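Local coordinates for ABM domain-containing protein (Caulobacter crescentus, PDB 3BM7) that is of unknown function, has a ferredoxin-like fold and forms a dimer, and may be an oxidoreductase of the antibiotic biosynthesis monooxygenase family, at residues Asp43-Val48 with Leu56-Thr61; Ala50-Cys55 with Thr88-Ala93; Ala35-Val40 with Gly68-Leu73; Lys39-Leu44 with Ala96-Thr101. All coordinates share one frame; numbering follows the deposited sequence. Where two conformers were deposited one is given.

Contact 1. Residues Asp43-Val48 with Leu56-Thr61; sequences DLAAKV and LVYQLT
Tyr58 of strand 56-61 meets Leu44, Ala45 and Val48 of helix 43-48. No hydrogen bond crosses between the segments; the contact is van der Waals packing around one ring.

Val48 supplies the CH-pi part. Its CG1 lies over one face of the Tyr58 ring, 4.2 Å from the centroid and displaced toward the rim at CG and CD1. The other two residues work at the ring edge. Ala45 CB sits in the ring plane, 3.7 Å from Tyr58 CD2. Leu44 CD2 is at the far end, 3.5 Å from Tyr58 OH. Leu44 and Tyr58 cross nearly at right angles. Tyr58 points toward the helix, and with CG anti to the backbone N (chi1 -160°) its ring comes up against Ala45 and Val48.

The helix runs almost antiparallel to the strand, at 171°, with the short axes 9.0 Å apart. This is the helix-on-sheet layer of a ferredoxin-like fold: helix 34-51 lies on the sheet and packs on the strand that follows it. His85 also meets the Tyr58 ring, with the planes steeply inclined. Leu44 and Val48 reach on to Tyr90 of helix 89-98.

No polar bond joins the two segments; each has its own. On the helix, Lys47 NZ forms a salt bridge with Asp43 OD2 at 2.7 Å, on the syn lone pair of that oxygen. On the strand, Gln59 NE2 donates to Leu60 O at 3.0 Å in a nearly straight bond, and Thr61 OG1 bonds Lys71 O. Gln59 points away from the helix and packs on Met20 of the second subunit.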
loop_
_atom_site.group_PDB
_atom_site.type_symbol
_atom_site.label_atom_id
_atom_site.label_comp_id
_atom_site.label_asym_id
_atom_site.label_seq_id
_atom_site.Cartn_x
_atom_site.Cartn_y
_atom_site.Cartn_z
ATOM N N ASP A 43 11.352 0.006 14.773
ATOM C CA ASP A 43 12.537 -0.790 14.991
ATOM C C ASP A 43 12.477 -2.054 14.115
ATOM O O ASP A 43 13.466 -2.433 13.496
ATOM C CB ASP A 43 12.640 -1.128 16.471
ATOM C CG ASP A 43 13.784 -2.036 16.773
ATOM O OD1 ASP A 43 14.891 -1.531 17.011
ATOM O OD2 ASP A 43 13.571 -3.257 16.783
ATOM N N LEU A 44 11.315 -2.694 14.060
ATOM C CA LEU A 44 11.088 -3.848 13.177
ATOM C C LEU A 44 11.326 -3.459 11.703
ATOM O O LEU A 44 12.067 -4.108 10.951
ATOM C CB LEU A 44 9.682 -4.408 13.361
ATOM C CG LEU A 44 9.235 -5.447 12.322
ATOM C CD1 LEU A 44 10.174 -6.692 12.332
ATOM C CD2 LEU A 44 7.760 -5.794 12.525
ATOM N N ALA A 45 10.718 -2.363 11.297
ATOM C CA ALA A 45 10.833 -1.939 9.900
ATOM C C ALA A 45 12.250 -1.677 9.462
ATOM O O ALA A 45 12.631 -2.064 8.366
ATOM C CB ALA A 45 9.935 -0.705 9.663
ATOM N N ALA A 46 13.082 -1.061 10.320
ATOM C CA ALA A 46 14.452 -0.855 9.999
ATOM C C ALA A 46 15.175 -2.193 9.789
ATOM O O ALA A 46 15.993 -2.298 8.896
ATOM C CB ALA A 46 15.140 -0.021 11.120
ATOM N N LYS A 47 14.898 -3.197 10.622
ATOM C CA LYS A 47 15.479 -4.524 10.477
ATOM C C LYS A 47 15.047 -5.223 9.175
ATOM O O LYS A 47 15.873 -5.823 8.459
ATOM C CB LYS A 47 15.179 -5.379 11.718
ATOM C CG LYS A 47 15.931 -4.851 12.967
ATOM C CD LYS A 47 15.553 -5.544 14.269
ATOM C CE LYS A 47 16.252 -4.826 15.470
ATOM N NZ LYS A 47 15.590 -5.097 16.791
ATOM N N VAL A 48 13.767 -5.108 8.899
ATOM C CA VAL A 48 13.160 -5.710 7.687
ATOM C C VAL A 48 13.881 -5.123 6.478
ATOM O O VAL A 48 14.435 -5.856 5.636
ATOM C CB VAL A 48 11.655 -5.502 7.616
ATOM C CG1 VAL A 48 11.179 -5.875 6.217
ATOM C CG2 VAL A 48 10.946 -6.335 8.670
ATOM N N LEU A 56 10.501 -5.185 -0.743
ATOM C CA LEU A 56 10.621 -4.017 -1.598
ATOM C C LEU A 56 10.022 -2.737 -0.998
ATOM O O LEU A 56 10.555 -1.641 -1.224
ATOM C CB LEU A 56 9.990 -4.293 -2.968
ATOM C CG LEU A 56 10.497 -5.549 -3.694
ATOM C CD1 LEU A 56 9.789 -5.717 -5.022
ATOM C CD2 LEU A 56 12.009 -5.463 -3.890
ATOM N N VAL A 57 8.969 -2.904 -0.231
ATOM C CA VAL A 57 8.263 -1.817 0.471
ATOM C C VAL A 57 7.826 -2.322 1.837
ATOM O O VAL A 57 7.257 -3.426 1.954
ATOM C CB VAL A 57 7.047 -1.329 -0.331
ATOM C CG1 VAL A 57 6.313 -0.164 0.426
ATOM C CG2 VAL A 57 7.486 -0.914 -1.754
ATOM N N TYR A 58 8.022 -1.510 2.873
ATOM C CA TYR A 58 7.561 -1.844 4.184
ATOM C C TYR A 58 7.297 -0.557 4.935
ATOM O O TYR A 58 8.165 -0.041 5.628
ATOM C CB TYR A 58 8.603 -2.718 4.912
ATOM C CG TYR A 58 8.035 -3.484 6.051
ATOM C CD1 TYR A 58 7.259 -4.604 5.868
ATOM C CD2 TYR A 58 8.274 -3.075 7.374
ATOM C CE1 TYR A 58 6.716 -5.312 6.936
ATOM C CE2 TYR A 58 7.737 -3.747 8.428
ATOM C CZ TYR A 58 7.001 -4.882 8.247
ATOM O OH TYR A 58 6.449 -5.571 9.293
ATOM N N GLN A 59 6.104 -0.018 4.794
ATOM C CA GLN A 59 5.840 1.361 5.181
ATOM C C GLN A 59 4.627 1.422 6.106
ATOM O O GLN A 59 3.421 1.227 5.724
ATOM C CB GLN A 59 5.585 2.235 3.953
ATOM C CG GLN A 59 5.326 3.677 4.344
ATOM C CD GLN A 59 6.545 4.289 4.997
ATOM O OE1 GLN A 59 7.647 4.367 4.391
ATOM N NE2 GLN A 59 6.382 4.733 6.247
ATOM N N LEU A 60 4.894 1.747 7.383
ATOM C CA LEU A 60 3.846 2.028 8.319
ATOM C C LEU A 60 3.173 3.359 7.986
ATOM O O LEU A 60 3.848 4.348 7.724
ATOM C CB LEU A 60 4.431 2.153 9.731
ATOM C CG LEU A 60 3.409 2.261 10.854
ATOM C CD1 LEU A 60 2.496 1.041 11.020
ATOM C CD2 LEU A 60 4.188 2.576 12.194
ATOM N N THR A 61 1.864 3.361 8.019
ATOM C CA THR A 61 1.050 4.589 7.874
ATOM C C THR A 61 -0.052 4.662 8.891
ATOM O O THR A 61 -0.501 3.635 9.418
ATOM C CB THR A 61 0.404 4.686 6.435
ATOM O OG1 THR A 61 -0.751 3.828 6.354
ATOM C CG2 THR A 61 1.461 4.402 5.325
#

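Contact 2. Residues Ala50-Cys55 with Thr88-Ala93; sequences ANEPGC and TDYFKA. With EDO (1,2-ethanediol), chain B.
The backbones of Glu52 and Thr88 stay 10.1 Å apart between CA atoms, so long side chains must bridge the gap. Helix 34-51 gives way at Glu52 to a type I beta turn, closed by Cys55 N to Glu52 O at 3.0 Å. Thr88 is the N-cap of the facing helix, and Thr88 OG1 accepts from Phe91 N at 3.0 Å.

Tyr90 OH donates to Glu52 OE2 at 2.6 Å, using the anti lone pair of the carboxylate oxygen. OE2 meets Tyr90 at the ring edge. A water adds a second link: it donates to Glu52 OE2 at 2.7 Å and accepts from Thr88 OG1 at 2.7 Å. The contact thus ties the end of the first helix of the ferredoxin-like fold to the start of helix 89-98. His85 ND1 hydrogen-bonds Glu52 OE1, so both carboxylate oxygens are held.

Tyr90 has chi1 58°, with CG between the backbone N and the carbonyl carbon. This folds its ring back so that Thr88 OG1 lies over the centre of one face. Asn51 runs antiparallel alongside Tyr90, with its CB 3.4 Å from Tyr90 OH. At the helix end, a 1,2-ethanediol, probably from the crystallisation liquor, donates from O1 to Ala50 O.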
loop_
_atom_site.group_PDB
_atom_site.type_symbol
_atom_site.label_atom_id
_atom_site.label_comp_id
_atom_site.label_asym_id
_atom_site.label_seq_id
_atom_site.Cartn_x
_atom_site.Cartn_y
_atom_site.Cartn_z
ATOM N N ALA A 50 16.753 -3.440 6.235
ATOM C CA ALA A 50 18.106 -3.673 6.204
ATOM C C ALA A 50 18.477 -5.109 5.872
ATOM O O ALA A 50 19.531 -5.325 5.279
ATOM C CB ALA A 50 18.736 -3.291 7.606
ATOM N N ASN A 51 17.688 -6.083 6.320
ATOM C CA ASN A 51 18.046 -7.497 6.259
ATOM C C ASN A 51 17.443 -8.317 5.135
ATOM O O ASN A 51 17.968 -9.390 4.821
ATOM C CB ASN A 51 17.703 -8.189 7.586
ATOM C CG ASN A 51 18.450 -7.610 8.751
ATOM O OD1 ASN A 51 19.619 -7.233 8.626
ATOM N ND2 ASN A 51 17.817 -7.585 9.913
ATOM N N GLU A 52 16.383 -7.812 4.512
ATOM C CA GLU A 52 15.572 -8.599 3.551
ATOM C C GLU A 52 15.536 -7.987 2.160
ATOM O O GLU A 52 14.716 -7.104 1.890
ATOM C CB GLU A 52 14.139 -8.720 4.061
ATOM C CG GLU A 52 14.019 -9.530 5.348
ATOM C CD GLU A 52 12.637 -9.470 5.987
ATOM O OE1 GLU A 52 11.598 -9.572 5.260
ATOM O OE2 GLU A 52 12.591 -9.286 7.247
ATOM N N PRO A 53 16.428 -8.442 1.272
ATOM C CA PRO A 53 16.428 -7.899 -0.083
ATOM C C PRO A 53 15.114 -8.152 -0.844
ATOM O O PRO A 53 14.843 -7.459 -1.813
ATOM C CB PRO A 53 17.632 -8.596 -0.751
ATOM C CG PRO A 53 17.917 -9.741 0.057
ATOM C CD PRO A 53 17.493 -9.430 1.462
ATOM N N GLY A 54 14.347 -9.163 -0.425
ATOM C CA GLY A 54 13.087 -9.491 -1.052
ATOM C C GLY A 54 11.924 -8.661 -0.585
ATOM O O GLY A 54 10.823 -8.793 -1.102
ATOM N N CYS A 55 12.147 -7.819 0.425
ATOM C CA CYS A 55 11.122 -6.891 0.852
ATOM C C CYS A 55 11.391 -5.562 0.161
ATOM O O CYS A 55 12.366 -4.904 0.453
ATOM C CB CYS A 55 11.146 -6.721 2.351
ATOM S SG CYS A 55 9.839 -5.581 2.876
ATOM N N THR A 88 11.280 -14.779 10.616
ATOM C CA THR A 88 12.495 -14.320 11.244
ATOM C C THR A 88 12.362 -14.148 12.766
ATOM O O THR A 88 11.261 -13.903 13.268
ATOM C CB THR A 88 13.006 -12.982 10.677
ATOM O OG1 THR A 88 12.126 -11.925 11.076
ATOM C CG2 THR A 88 13.141 -13.041 9.143
ATOM N N ASP A 89 13.472 -14.274 13.492
ATOM C CA ASP A 89 13.438 -14.096 14.955
ATOM C C ASP A 89 13.062 -12.672 15.368
ATOM O O ASP A 89 12.415 -12.465 16.397
ATOM C CB ASP A 89 14.767 -14.513 15.616
ATOM C CG ASP A 89 15.979 -13.762 15.067
ATOM O OD1 ASP A 89 15.845 -12.982 14.103
ATOM O OD2 ASP A 89 17.092 -13.994 15.586
ATOM N N TYR A 90 13.482 -11.682 14.585
ATOM C CA TYR A 90 13.119 -10.304 14.882
ATOM C C TYR A 90 11.659 -9.991 14.572
ATOM O O TYR A 90 11.048 -9.205 15.276
ATOM C CB TYR A 90 14.112 -9.303 14.247
ATOM C CG TYR A 90 14.271 -9.399 12.751
ATOM C CD1 TYR A 90 13.430 -8.703 11.896
ATOM C CD2 TYR A 90 15.295 -10.151 12.190
ATOM C CE1 TYR A 90 13.579 -8.809 10.511
ATOM C CE2 TYR A 90 15.466 -10.235 10.820
ATOM C CZ TYR A 90 14.619 -9.553 9.989
ATOM O OH TYR A 90 14.797 -9.657 8.621
ATOM N N PHE A 91 11.097 -10.593 13.536
ATOM C CA PHE A 91 9.658 -10.459 13.289
ATOM C C PHE A 91 8.839 -11.065 14.443
ATOM O O PHE A 91 7.905 -10.449 14.957
ATOM C CB PHE A 91 9.257 -11.100 11.958
ATOM C CG PHE A 91 7.834 -10.957 11.620
ATOM C CD1 PHE A 91 7.374 -9.845 10.938
ATOM C CD2 PHE A 91 6.936 -11.959 11.944
ATOM C CE1 PHE A 91 6.038 -9.709 10.612
ATOM C CE2 PHE A 91 5.608 -11.838 11.609
ATOM C CZ PHE A 91 5.153 -10.719 10.938
ATOM N N LYS A 92 9.224 -12.267 14.857
ATOM C CA LYS A 92 8.548 -12.929 15.960
ATOM C C LYS A 92 8.670 -12.154 17.280
ATOM O O LYS A 92 7.659 -12.011 17.989
ATOM C CB LYS A 92 9.025 -14.379 16.073
ATOM C CG LYS A 92 8.593 -15.250 14.879
ATOM C CD LYS A 92 8.990 -16.709 14.994
ATOM C CE LYS A 92 10.477 -16.935 15.075
ATOM N NZ LYS A 92 10.812 -18.365 15.312
ATOM N N ALA A 93 9.849 -11.631 17.579
ATOM C CA ALA A 93 10.091 -10.860 18.794
ATOM C C ALA A 93 9.256 -9.583 18.734
ATOM O O ALA A 93 8.649 -9.176 19.729
ATOM C CB ALA A 93 11.576 -10.535 18.962
HETATM C C1 EDO B . 19.452 -6.436 1.978
HETATM O O1 EDO B . 19.563 -7.108 3.231
HETATM C C2 EDO B . 18.362 -5.382 2.085
HETATM O O2 EDO B . 18.356 -4.590 0.897
HETATM O O HOH W 1 11.034 -10.368 9.206
#

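Contact 3. Residues Ala35-Val40 with Gly68-Leu73; sequences AEFEKV and GVYKVL
Tyr70, on strand 69-73, makes the contact with Phe37 and Glu38 of helix 35-40. The strand is entered from Gly68, which has positive phi and bonds through its backbone to Val29. Val69 follows and packs on Thr26 of strand 21-29.

Tyr70 comes next and points toward the helix. Phe37 lays its edge on the Tyr70 face in an edge-to-face pair. The centroids are 4.7 Å apart and the planes meet at 53°, so the T is tilted. Phe37 CE2 stands almost over the centre of the Tyr70 ring and comes within 3.7 Å of Tyr70 CD1. Phe37 CG is anti to the backbone N (chi1 163°), which drops the ring from the helix toward the sheet.

At the end of the same ring, Tyr70 OH donates to Glu38 OE2 at 2.6 Å. The bond uses the anti lone pair, and OE2 lies in the plane of the ring. The carboxylate itself is turned 84° to that plane. Its extended chain lets Glu38 reach down from the helix. Glu38 OE2 also forms a salt bridge with Arg62 NE, so two donors grip one oxygen. A 1,2-ethanediol, probably from the crystallisation liquor, comes within about 3 Å of the Tyr70 side chain (nearest atoms).

Lys71 points to the other side of the sheet, where its NZ forms a salt bridge with Glu109 of the second subunit. Val72 is back on the helix side and packs on Leu60. The strand lies between strands 21-29 and 55-62 of the antiparallel sheet. Phe37 fills the layer above them, touching Val29, Leu60 and, on helix 89-98, Met98.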
loop_
_atom_site.group_PDB
_atom_site.type_symbol
_atom_site.label_atom_id
_atom_site.label_comp_id
_atom_site.label_asym_id
_atom_site.label_seq_id
_atom_site.Cartn_x
_atom_site.Cartn_y
_atom_site.Cartn_z
ATOM N N ALA A 35 2.481 5.325 21.044
ATOM C CA ALA A 35 3.901 5.602 21.092
ATOM C C ALA A 35 4.738 4.331 21.229
ATOM O O ALA A 35 5.762 4.145 20.553
ATOM C CB ALA A 35 4.211 6.573 22.285
ATOM N N GLU A 36 4.298 3.456 22.133
ATOM C CA GLU A 36 4.939 2.163 22.360
ATOM C C GLU A 36 4.917 1.337 21.085
ATOM O O GLU A 36 5.943 0.830 20.624
ATOM C CB GLU A 36 4.193 1.428 23.489
ATOM C CG GLU A 36 4.691 0.022 23.861
ATOM C CD GLU A 36 3.929 -0.575 25.055
ATOM O OE1 GLU A 36 3.084 0.131 25.652
ATOM O OE2 GLU A 36 4.175 -1.747 25.405
ATOM N N PHE A 37 3.727 1.223 20.516
ATOM C CA PHE A 37 3.537 0.496 19.276
ATOM C C PHE A 37 4.467 1.042 18.171
ATOM O O PHE A 37 5.153 0.257 17.505
ATOM C CB PHE A 37 2.086 0.550 18.814
ATOM C CG PHE A 37 1.923 0.172 17.371
ATOM C CD1 PHE A 37 2.007 -1.155 16.987
ATOM C CD2 PHE A 37 1.788 1.144 16.383
ATOM C CE1 PHE A 37 1.867 -1.511 15.689
ATOM C CE2 PHE A 37 1.660 0.785 15.077
ATOM C CZ PHE A 37 1.719 -0.524 14.724
ATOM N N GLU A 38 4.466 2.358 17.956
ATOM C CA GLU A 38 5.275 2.908 16.866
ATOM C C GLU A 38 6.771 2.660 17.042
ATOM O O GLU A 38 7.484 2.373 16.085
ATOM C CB GLU A 38 5.000 4.402 16.614
ATOM C CG GLU A 38 3.589 4.650 16.080
ATOM C CD GLU A 38 3.300 6.091 15.748
ATOM O OE1 GLU A 38 4.261 6.880 15.693
ATOM O OE2 GLU A 38 2.109 6.432 15.575
ATOM N N LYS A 39 7.254 2.757 18.278
ATOM C CA LYS A 39 8.662 2.469 18.520
ATOM C C LYS A 39 9.043 1.043 18.172
ATOM O O LYS A 39 10.061 0.829 17.507
ATOM C CB LYS A 39 9.028 2.770 19.985
ATOM C CG LYS A 39 10.516 2.585 20.262
ATOM N N VAL A 40 8.231 0.069 18.591
ATOM C CA VAL A 40 8.504 -1.323 18.272
ATOM C C VAL A 40 8.387 -1.538 16.767
ATOM O O VAL A 40 9.236 -2.190 16.153
ATOM C CB VAL A 40 7.531 -2.252 18.973
ATOM C CG1 VAL A 40 7.741 -3.708 18.517
ATOM C CG2 VAL A 40 7.680 -2.112 20.503
ATOM N N GLY A 68 -6.251 5.177 16.361
ATOM C CA GLY A 68 -5.411 4.015 16.626
ATOM C C GLY A 68 -5.275 3.038 15.468
ATOM O O GLY A 68 -4.655 2.005 15.637
ATOM N N VAL A 69 -5.791 3.387 14.290
ATOM C CA VAL A 69 -5.693 2.484 13.152
ATOM C C VAL A 69 -4.468 2.821 12.325
ATOM O O VAL A 69 -4.203 4.002 12.007
ATOM C CB VAL A 69 -6.992 2.446 12.310
ATOM C CG1 VAL A 69 -6.746 1.646 10.984
ATOM C CG2 VAL A 69 -8.122 1.825 13.162
ATOM N N TYR A 70 -3.708 1.777 11.950
ATOM C CA TYR A 70 -2.546 1.898 11.106
ATOM C C TYR A 70 -2.722 0.959 9.911
ATOM O O TYR A 70 -3.428 -0.028 10.019
ATOM C CB TYR A 70 -1.291 1.488 11.847
ATOM C CG TYR A 70 -0.917 2.418 12.962
ATOM C CD1 TYR A 70 -1.558 2.306 14.189
ATOM C CD2 TYR A 70 0.099 3.360 12.800
ATOM C CE1 TYR A 70 -1.237 3.176 15.222
ATOM C CE2 TYR A 70 0.439 4.221 13.840
ATOM C CZ TYR A 70 -0.215 4.092 15.041
ATOM O OH TYR A 70 0.097 4.946 16.099
ATOM N N LYS A 71 -2.181 1.341 8.782
ATOM C CA LYS A 71 -2.120 0.446 7.631
ATOM C C LYS A 71 -0.665 0.324 7.219
ATOM O O LYS A 71 0.081 1.317 6.904
ATOM C CB LYS A 71 -2.996 0.911 6.474
ATOM C CG LYS A 71 -4.414 0.946 6.886
ATOM C CD LYS A 71 -5.428 1.065 5.750
ATOM C CE LYS A 71 -6.826 1.035 6.328
ATOM N NZ LYS A 71 -7.857 1.025 5.250
ATOM N N VAL A 72 -0.158 -0.916 7.174
ATOM C CA VAL A 72 1.173 -1.143 6.686
ATOM C C VAL A 72 1.072 -1.460 5.200
ATOM O O VAL A 72 0.348 -2.359 4.822
ATOM C CB VAL A 72 1.924 -2.320 7.386
ATOM C CG1 VAL A 72 3.427 -2.259 7.083
ATOM C CG2 VAL A 72 1.660 -2.331 8.909
ATOM N N LEU A 73 1.825 -0.760 4.389
ATOM C CA LEU A 73 1.913 -1.049 2.949
ATOM C C LEU A 73 3.173 -1.876 2.780
ATOM O O LEU A 73 4.295 -1.404 3.052
ATOM C CB LEU A 73 1.958 0.234 2.150
ATOM C CG LEU A 73 0.819 1.212 2.494
ATOM C CD1 LEU A 73 0.912 2.462 1.599
ATOM C CD2 LEU A 73 -0.572 0.638 2.413
#

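Contact 4. Residues Lys39-Leu44 with Ala96-Thr101; sequences KVFLDL and AAMGPT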
loop_
_atom_site.group_PDB
_atom_site.type_symbol
_atom_site.label_atom_id
_atom_site.label_comp_id
_atom_site.label_asym_id
_atom_site.label_seq_id
_atom_site.Cartn_x
_atom_site.Cartn_y
_atom_site.Cartn_z
ATOM N N LYS A 39 7.254 2.757 18.278
ATOM C CA LYS A 39 8.662 2.469 18.520
ATOM C C LYS A 39 9.043 1.043 18.172
ATOM O O LYS A 39 10.061 0.829 17.507
ATOM C CB LYS A 39 9.028 2.770 19.985
ATOM C CG LYS A 39 10.516 2.585 20.262
ATOM N N VAL A 40 8.231 0.069 18.591
ATOM C CA VAL A 40 8.504 -1.323 18.272
ATOM C C VAL A 40 8.387 -1.538 16.767
ATOM O O VAL A 40 9.236 -2.190 16.153
ATOM C CB VAL A 40 7.531 -2.252 18.973
ATOM C CG1 VAL A 40 7.741 -3.708 18.517
ATOM C CG2 VAL A 40 7.680 -2.112 20.503
ATOM N N PHE A 41 7.328 -0.994 16.165
ATOM C CA PHE A 41 7.156 -1.191 14.746
ATOM C C PHE A 41 8.295 -0.576 13.913
ATOM O O PHE A 41 8.770 -1.186 12.958
ATOM C CB PHE A 41 5.804 -0.684 14.230
ATOM C CG PHE A 41 5.470 -1.279 12.895
ATOM C CD1 PHE A 41 6.024 -0.776 11.742
ATOM C CD2 PHE A 41 4.719 -2.421 12.824
ATOM C CE1 PHE A 41 5.774 -1.408 10.525
ATOM C CE2 PHE A 41 4.459 -3.029 11.604
ATOM C CZ PHE A 41 5.001 -2.504 10.483
ATOM N N LEU A 42 8.695 0.638 14.237
ATOM C CA LEU A 42 9.765 1.265 13.453
ATOM C C LEU A 42 11.096 0.546 13.591
ATOM O O LEU A 42 11.874 0.481 12.653
ATOM C CB LEU A 42 9.884 2.749 13.775
ATOM C CG LEU A 42 8.721 3.618 13.298
ATOM C CD1 LEU A 42 8.861 5.041 13.794
ATOM C CD2 LEU A 42 8.611 3.569 11.743
ATOM N N ASP A 43 11.352 0.006 14.773
ATOM C CA ASP A 43 12.537 -0.790 14.991
ATOM C C ASP A 43 12.477 -2.054 14.115
ATOM O O ASP A 43 13.466 -2.433 13.496
ATOM C CB ASP A 43 12.640 -1.128 16.471
ATOM C CG ASP A 43 13.784 -2.036 16.773
ATOM O OD1 ASP A 43 14.891 -1.531 17.011
ATOM O OD2 ASP A 43 13.571 -3.257 16.783
ATOM N N LEU A 44 11.315 -2.694 14.060
ATOM C CA LEU A 44 11.088 -3.848 13.177
ATOM C C LEU A 44 11.326 -3.459 11.703
ATOM O O LEU A 44 12.067 -4.108 10.951
ATOM C CB LEU A 44 9.682 -4.408 13.361
ATOM C CG LEU A 44 9.235 -5.447 12.322
ATOM C CD1 LEU A 44 10.174 -6.692 12.332
ATOM C CD2 LEU A 44 7.760 -5.794 12.525
ATOM N N ALA A 96 5.576 -10.273 19.435
ATOM C CA ALA A 96 5.375 -10.476 20.883
ATOM C C ALA A 96 5.352 -9.160 21.663
ATOM O O ALA A 96 4.582 -9.003 22.628
ATOM C CB ALA A 96 6.482 -11.391 21.443
ATOM N N ALA A 97 6.205 -8.220 21.254
ATOM C CA ALA A 97 6.302 -6.910 21.905
ATOM C C ALA A 97 5.077 -6.027 21.575
ATOM O O ALA A 97 4.629 -5.257 22.425
ATOM C CB ALA A 97 7.620 -6.205 21.518
HETATM N N MSE A 98 4.530 -6.141 20.371
HETATM C CA MSE A 98 3.403 -5.288 19.952
HETATM C C MSE A 98 2.032 -5.822 20.264
HETATM O O MSE A 98 1.069 -5.058 20.282
HETATM C CB MSE A 98 3.455 -5.011 18.451
HETATM C CG MSE A 98 4.624 -4.216 18.077
HETATM SE SE MSE A 98 4.710 -3.929 16.181
HETATM C CE MSE A 98 3.376 -5.325 15.505
ATOM N N GLY A 99 1.908 -7.131 20.469
ATOM C CA GLY A 99 0.621 -7.708 20.827
ATOM C C GLY A 99 -0.103 -6.965 21.936
ATOM O O GLY A 99 -1.264 -6.643 21.780
ATOM N N PRO A 100 0.575 -6.712 23.070
ATOM C CA PRO A 100 -0.100 -6.047 24.181
ATOM C C PRO A 100 -0.581 -4.641 23.914
ATOM O O PRO A 100 -1.381 -4.131 24.707
ATOM C CB PRO A 100 0.953 -6.060 25.309
ATOM C CG PRO A 100 1.936 -7.071 24.905
ATOM C CD PRO A 100 1.937 -7.139 23.431
ATOM N N THR A 101 -0.109 -4.011 22.820
ATOM C CA THR A 101 -0.590 -2.678 22.442
ATOM C C THR A 101 -1.878 -2.711 21.622
ATOM O O THR A 101 -2.448 -1.672 21.336
ATOM C CB THR A 101 0.462 -1.833 21.664
ATOM O OG1 THR A 101 0.657 -2.367 20.342
ATOM C CG2 THR A 101 1.787 -1.770 22.412
#
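Two helices that lie on one face of the ferredoxin-like sheet meet here, and Val40 and Phe41 of helix 34-51 receive Met98 from the C-terminal part of helix 89-98. The contact includes a Met-aromatic pair. Met98 is modelled as selenomethionine, so its heavy atom is selenium, and two conformers were deposited.

In the conformer described, the selenium SE of Met98 lies at the edge of the Phe41 ring, 3.7 Å from Phe41 CD2. It is 5.0 Å from the ring centroid and 75° off the ring normal, so it approaches the rim and not the face. With CG anti to the carbonyl carbon (chi1 -65°) and an extended chi2 of 178°, the Met98 chain carries SE to Phe41 and to Val40, whose CG1 is 3.8 Å from SE. The bend at the third torsion then turns CE. Val40 CG1 also packs on Ala97 CB at 3.9 Å.

Phe41 is buried and continues down to Leu60 of the sheet. Phe37, one turn earlier, touches Met98 as well. The helix therefore offers a row of apolar groups to this selenomethionine.

Residues 99-101 form a 3-10 segment. Met98 O takes two donors there: Thr101 N at 3.0 Å, and Thr101 OG1 at 2.7 Å on a lone pair in the carbonyl plane.

In the fold
All four contacts use helix 34-51. Contacts 1 and 3 are buried and join it to neighbouring strands of the sheet. Contact 1 is apolar around its tyrosine, while contact 3 adds a hydrogen bond at the phenol. Their strands are paired, and both touch the second subunit. Contacts 2 and 4 are only partly buried and tie the same helix to the two ends of helix 89-98. Contact 2 relies on a hydrogen bond and a water; contact 4 relies on apolar and selenium-aromatic packing. Leu44 CD1 touches Tyr90 CD1 at 3.9 Å, linking contact 1 to contact 2. Contacts 2 and 3 lie farthest apart, with centres about 17 Å from each other.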